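PDB 4XVH: carbohydrate esterase family 2 (CE2) from Chaetomium olivicolor, which probably removes acetyl groups from xylan or related plant polysaccharides, as a fungal carbohydrate esterase that joins a carbohydrate-binding beta-sandwich domain to an SGNH-type hydrolase domain. Local coordinates for residues A269-Q274 / W294-S299; T186-N191 / G195-P200. All blocks are in the same frame, centred on the assembly; numbering follows the deposited sequence.

Interaction 1 of 2, residues A269-Q274 / W294-S299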
# COMPACT_ATOMS: atom_id res chain seq x y z
N ALA A 269 6.24 26.69 5.74
CA ALA A 269 7.34 25.79 5.38
C ALA A 269 7.00 24.33 5.66
O ALA A 269 7.73 23.64 6.37
CB ALA A 269 8.63 26.17 6.15
N GLN A 270 5.88 23.87 5.11
CA GLN A 270 5.34 22.58 5.52
C GLN A 270 6.31 21.38 5.33
O GLN A 270 6.42 20.51 6.22
CB GLN A 270 4.02 22.32 4.78
CG GLN A 270 2.90 23.24 5.20
CD GLN A 270 1.55 22.67 4.84
OE1 GLN A 270 1.40 21.94 3.84
NE2 GLN A 270 0.56 22.96 5.67
N LYS A 271 7.02 21.35 4.20
CA LYS A 271 7.89 20.22 3.89
C LYS A 271 9.10 20.15 4.82
O LYS A 271 9.47 19.10 5.34
CB LYS A 271 8.36 20.30 2.44
CG LYS A 271 9.25 19.13 1.98
CD LYS A 271 8.62 17.75 2.27
CE LYS A 271 9.39 16.62 1.54
NZ LYS A 271 9.10 16.66 0.07
N THR A 272 9.74 21.29 5.03
CA THR A 272 10.84 21.35 6.00
C THR A 272 10.33 21.03 7.41
O THR A 272 10.96 20.29 8.15
CB THR A 272 11.51 22.73 5.96
OG1 THR A 272 12.13 22.88 4.68
CG2 THR A 272 12.56 22.89 7.08
N THR A 273 9.18 21.59 7.79
CA THR A 273 8.60 21.33 9.11
C THR A 273 8.35 19.81 9.32
O THR A 273 8.71 19.26 10.36
CB THR A 273 7.29 22.11 9.32
OG1 THR A 273 7.56 23.51 9.21
CG2 THR A 273 6.71 21.84 10.70
N GLN A 274 7.75 19.16 8.32
CA GLN A 274 7.51 17.70 8.40
C GLN A 274 8.82 16.94 8.45
O GLN A 274 8.95 15.96 9.18
CB GLN A 274 6.71 17.17 7.22
CG GLN A 274 6.31 15.69 7.40
CD GLN A 274 6.00 14.98 6.09
OE1 GLN A 274 6.46 15.40 5.02
NE2 GLN A 274 5.21 13.90 6.17
N TRP A 294 11.80 12.14 0.34
CA TRP A 294 11.10 12.12 -0.93
C TRP A 294 10.93 13.57 -1.36
O TRP A 294 10.07 14.30 -0.86
CB TRP A 294 9.74 11.39 -0.81
CG TRP A 294 9.13 11.01 -2.14
CD1 TRP A 294 9.49 11.47 -3.38
CD2 TRP A 294 8.07 10.05 -2.35
NE1 TRP A 294 8.71 10.85 -4.36
CE2 TRP A 294 7.83 9.98 -3.75
CE3 TRP A 294 7.30 9.24 -1.49
CZ2 TRP A 294 6.85 9.14 -4.32
CZ3 TRP A 294 6.33 8.40 -2.05
CH2 TRP A 294 6.12 8.36 -3.46
N PRO A 295 11.80 14.03 -2.27
CA PRO A 295 11.77 15.43 -2.69
C PRO A 295 10.39 15.79 -3.26
O PRO A 295 9.74 14.96 -3.91
CB PRO A 295 12.84 15.51 -3.77
CG PRO A 295 13.74 14.35 -3.52
CD PRO A 295 12.90 13.27 -2.89
N THR A 296 9.92 16.99 -2.94
CA THR A 296 8.68 17.52 -3.49
C THR A 296 8.66 17.25 -4.99
O THR A 296 9.62 17.52 -5.67
CB THR A 296 8.54 19.03 -3.23
OG1 THR A 296 8.58 19.27 -1.81
CG2 THR A 296 7.22 19.57 -3.80
N GLN A 297 7.56 16.71 -5.49
CA GLN A 297 7.48 16.28 -6.88
C GLN A 297 7.45 17.48 -7.84
O GLN A 297 7.24 18.62 -7.41
CB GLN A 297 6.22 15.42 -7.06
CG GLN A 297 4.92 16.17 -6.69
CD GLN A 297 3.67 15.29 -6.84
OE1 GLN A 297 3.72 14.20 -7.42
NE2 GLN A 297 2.55 15.76 -6.29
N GLY A 298 7.63 17.22 -9.13
CA GLY A 298 7.50 18.26 -10.15
C GLY A 298 6.07 18.49 -10.63
O GLY A 298 5.09 18.03 -10.02
N SER A 299 5.94 19.19 -11.76
CA SER A 299 4.62 19.57 -12.23
C SER A 299 3.83 18.42 -12.86
O SER A 299 2.60 18.48 -12.93
CB SER A 299 4.73 20.70 -13.25
OG SER A 299 5.52 20.26 -14.33
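Lys271, in the first turn of helix 270-285, faces the irregular segment 294-299 with its CA 7.9 Å from the CA of Thr296, so a single long side chain makes the connection. With CG anti to the backbone N (chi1 -178°) and the chain bent at chi2 and chi4, the ammonium group reaches the backbone beyond strand 289-292. There NZ gives a hydrogen bond of 2.7 Å to the carbonyl O of Trp294, approaching in the carbonyl plane. A weak second bond, 3.3 Å from NZ to OG1 of Thr296, touches a hydroxyl whose stronger partner is the carbonyl of Leu259. The backbone O of Ser256 also accepts from NZ, and Asp261 touches the lysine side chain; the example illustrates how one buried ammonium group can join two loops through their carbonyl oxygens. At the helix start, Ala269 is the N-cap, and its O receives both N and OG1 of Thr273, the hydroxyl from above the carbonyl plane at 2.8 Å. Trp294 turns its indole away toward Tyr144 and helix 309-327, so the contact joins the start of helix 270-285 to the loop after strand 289-292, beside the loop after strand 250-254 and helix 309-327.

Interaction 2 of 2, residues T186-N191 / G195-P200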
# COMPACT_ATOMS: atom_id res chain seq x y z
N THR A 186 -4.67 -2.10 13.06
CA THR A 186 -4.98 -3.24 13.95
C THR A 186 -6.02 -4.19 13.35
O THR A 186 -6.35 -5.22 13.95
CB THR A 186 -5.53 -2.80 15.33
OG1 THR A 186 -6.82 -2.21 15.17
CG2 THR A 186 -4.59 -1.81 16.02
N ARG A 187 -6.54 -3.84 12.18
CA ARG A 187 -7.65 -4.59 11.61
C ARG A 187 -7.17 -5.62 10.61
O ARG A 187 -6.19 -5.38 9.95
CB ARG A 187 -8.64 -3.63 10.91
CG ARG A 187 -9.30 -2.63 11.86
CD ARG A 187 -10.18 -1.67 11.06
NE ARG A 187 -10.96 -0.81 11.96
CZ ARG A 187 -11.92 -0.01 11.54
NH1 ARG A 187 -12.23 0.04 10.24
NH2 ARG A 187 -12.58 0.74 12.41
N TYR A 188 -7.88 -6.75 10.47
CA TYR A 188 -7.48 -7.75 9.48
C TYR A 188 -7.78 -7.20 8.10
O TYR A 188 -6.88 -6.73 7.41
CB TYR A 188 -8.21 -9.09 9.65
CG TYR A 188 -7.27 -10.26 9.36
CD1 TYR A 188 -7.15 -11.34 10.24
CD2 TYR A 188 -6.35 -10.17 8.30
CE1 TYR A 188 -6.25 -12.38 9.98
CE2 TYR A 188 -5.45 -11.18 8.05
CZ TYR A 188 -5.41 -12.28 8.88
OH TYR A 188 -4.47 -13.26 8.60
N GLY A 189 -9.05 -7.26 7.69
CA GLY A 189 -9.48 -6.54 6.50
C GLY A 189 -9.80 -5.13 6.93
O GLY A 189 -10.08 -4.90 8.12
N ALA A 190 -9.80 -4.19 5.99
CA ALA A 190 -9.95 -2.77 6.33
C ALA A 190 -11.20 -2.43 7.09
O ALA A 190 -11.19 -1.47 7.87
CB ALA A 190 -9.90 -1.91 5.07
N ASN A 191 -12.30 -3.16 6.87
CA ASN A 191 -13.53 -2.84 7.59
C ASN A 191 -13.84 -3.85 8.68
O ASN A 191 -14.94 -3.88 9.17
CB ASN A 191 -14.72 -2.76 6.64
CG ASN A 191 -14.54 -1.72 5.57
OD1 ASN A 191 -14.67 -2.01 4.39
ND2 ASN A 191 -14.24 -0.50 5.98
N GLY A 195 -8.58 -4.35 16.26
CA GLY A 195 -7.85 -5.44 16.86
C GLY A 195 -8.05 -6.82 16.24
O GLY A 195 -7.61 -7.82 16.83
N SER A 196 -8.68 -6.90 15.07
CA SER A 196 -8.96 -8.21 14.50
C SER A 196 -7.74 -8.84 13.80
O SER A 196 -7.76 -10.01 13.52
CB SER A 196 -10.15 -8.16 13.52
OG SER A 196 -9.94 -7.25 12.44
N TYR A 197 -6.69 -8.07 13.49
CA TYR A 197 -5.47 -8.72 12.96
C TYR A 197 -4.67 -9.38 14.09
O TYR A 197 -4.23 -8.70 15.01
CB TYR A 197 -4.58 -7.71 12.22
CG TYR A 197 -3.38 -8.35 11.50
CD1 TYR A 197 -3.56 -9.38 10.56
CD2 TYR A 197 -2.09 -7.93 11.76
CE1 TYR A 197 -2.47 -9.96 9.90
CE2 TYR A 197 -0.99 -8.49 11.10
CZ TYR A 197 -1.19 -9.51 10.18
OH TYR A 197 -0.10 -10.07 9.57
N PRO A 198 -4.46 -10.70 14.01
CA PRO A 198 -3.79 -11.36 15.14
C PRO A 198 -2.26 -11.26 15.09
O PRO A 198 -1.62 -11.81 15.98
CB PRO A 198 -4.26 -12.82 15.02
CG PRO A 198 -4.54 -13.04 13.61
CD PRO A 198 -4.89 -11.67 12.98
N PHE A 199 -1.69 -10.57 14.10
CA PHE A 199 -0.23 -10.55 13.98
C PHE A 199 0.38 -11.98 14.02
O PHE A 199 1.19 -12.32 14.91
CB PHE A 199 0.35 -9.64 15.07
CG PHE A 199 0.08 -8.18 14.79
CD1 PHE A 199 0.89 -7.48 13.90
CD2 PHE A 199 -1.01 -7.54 15.36
CE1 PHE A 199 0.63 -6.14 13.57
CE2 PHE A 199 -1.29 -6.19 15.06
CZ PHE A 199 -0.46 -5.49 14.16
N PRO A 200 -0.03 -12.83 13.06
CA PRO A 200 0.50 -14.20 13.05
C PRO A 200 1.99 -14.18 12.79
O PRO A 200 2.49 -13.33 12.03
CB PRO A 200 -0.24 -14.86 11.88
CG PRO A 200 -0.52 -13.69 10.97
CD PRO A 200 -0.91 -12.59 11.91
O HOH W 1 -4.67 -6.29 15.76
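Tyr188 offers one face of its ring to the edge of Tyr197, whose CD1 lies over the ring centre and comes within 3.6 Å of Tyr188 CE2. The stack is T-shaped, with centroids 5.0 Å apart and planes at 81°. Pro198 adds its CD 3.4 Å from Tyr188 CE1, meeting the ring obliquely. Replacing Tyr188 by alanine is likely to leave the edge of Tyr197 without the face it points at and Pro198 CD without its aromatic neighbour.

Hydrogen bonds also join the two backbones beside these rings. Tyr197 N donates to Thr186 O at 2.9 Å, tilted from the carbonyl plane, while a water bridges that same oxygen to Tyr197 O. Ser196 OG, placed by chi1 of 58° between its backbone N and carbonyl carbon, accepts from Tyr188 N at 2.9 Å in a nearly straight bond. Thr186 OG1 takes Gly195 N at 3.0 Å. Arg187 lies extended, NH1 meeting Ala190 O in the guanidinium plane at 3.0 Å. Beyond the two segments, Ser196 OG is also bonded to Ala193 O, Thr186 OG1 to Gln183 O, and Arg187 NE forms a salt bridge with Asp194. With Arg7 in a cation-pi contact with Tyr197 and Trp17 donating to Tyr188 O, the whole is a compact, irregular loop closed by one backbone bond and by side-chain-to-backbone bonds from Thr186 and Ser196, within the long connection between helix 181-184 and strand 207-211 of the SGNH-type hydrolase domain.

Overall arrangement
Following the chain from its N terminus, the antiparallel strands of the beta sandwich come first, and the parallel five-stranded sheet of the hydrolase domain then begins at strand 111-116. Interaction 2 is the earlier contact, closing a short loop with only three residues between its segments, before strand 207-211; residues such as Arg7 and Trp17 tie it to the N-terminal part. Interaction 1 closes later, spanning most of helix 270-285 and the edge strand 289-292. The two are in series, neither nested nor crossed, and lie on opposite sides of the chain's centre, with nearest atoms about 20 Å apart. Interaction 2 thus lies against the N-terminal part through those contacts, while interaction 1 lies at the outermost strand 289-292 of the parallel sheet.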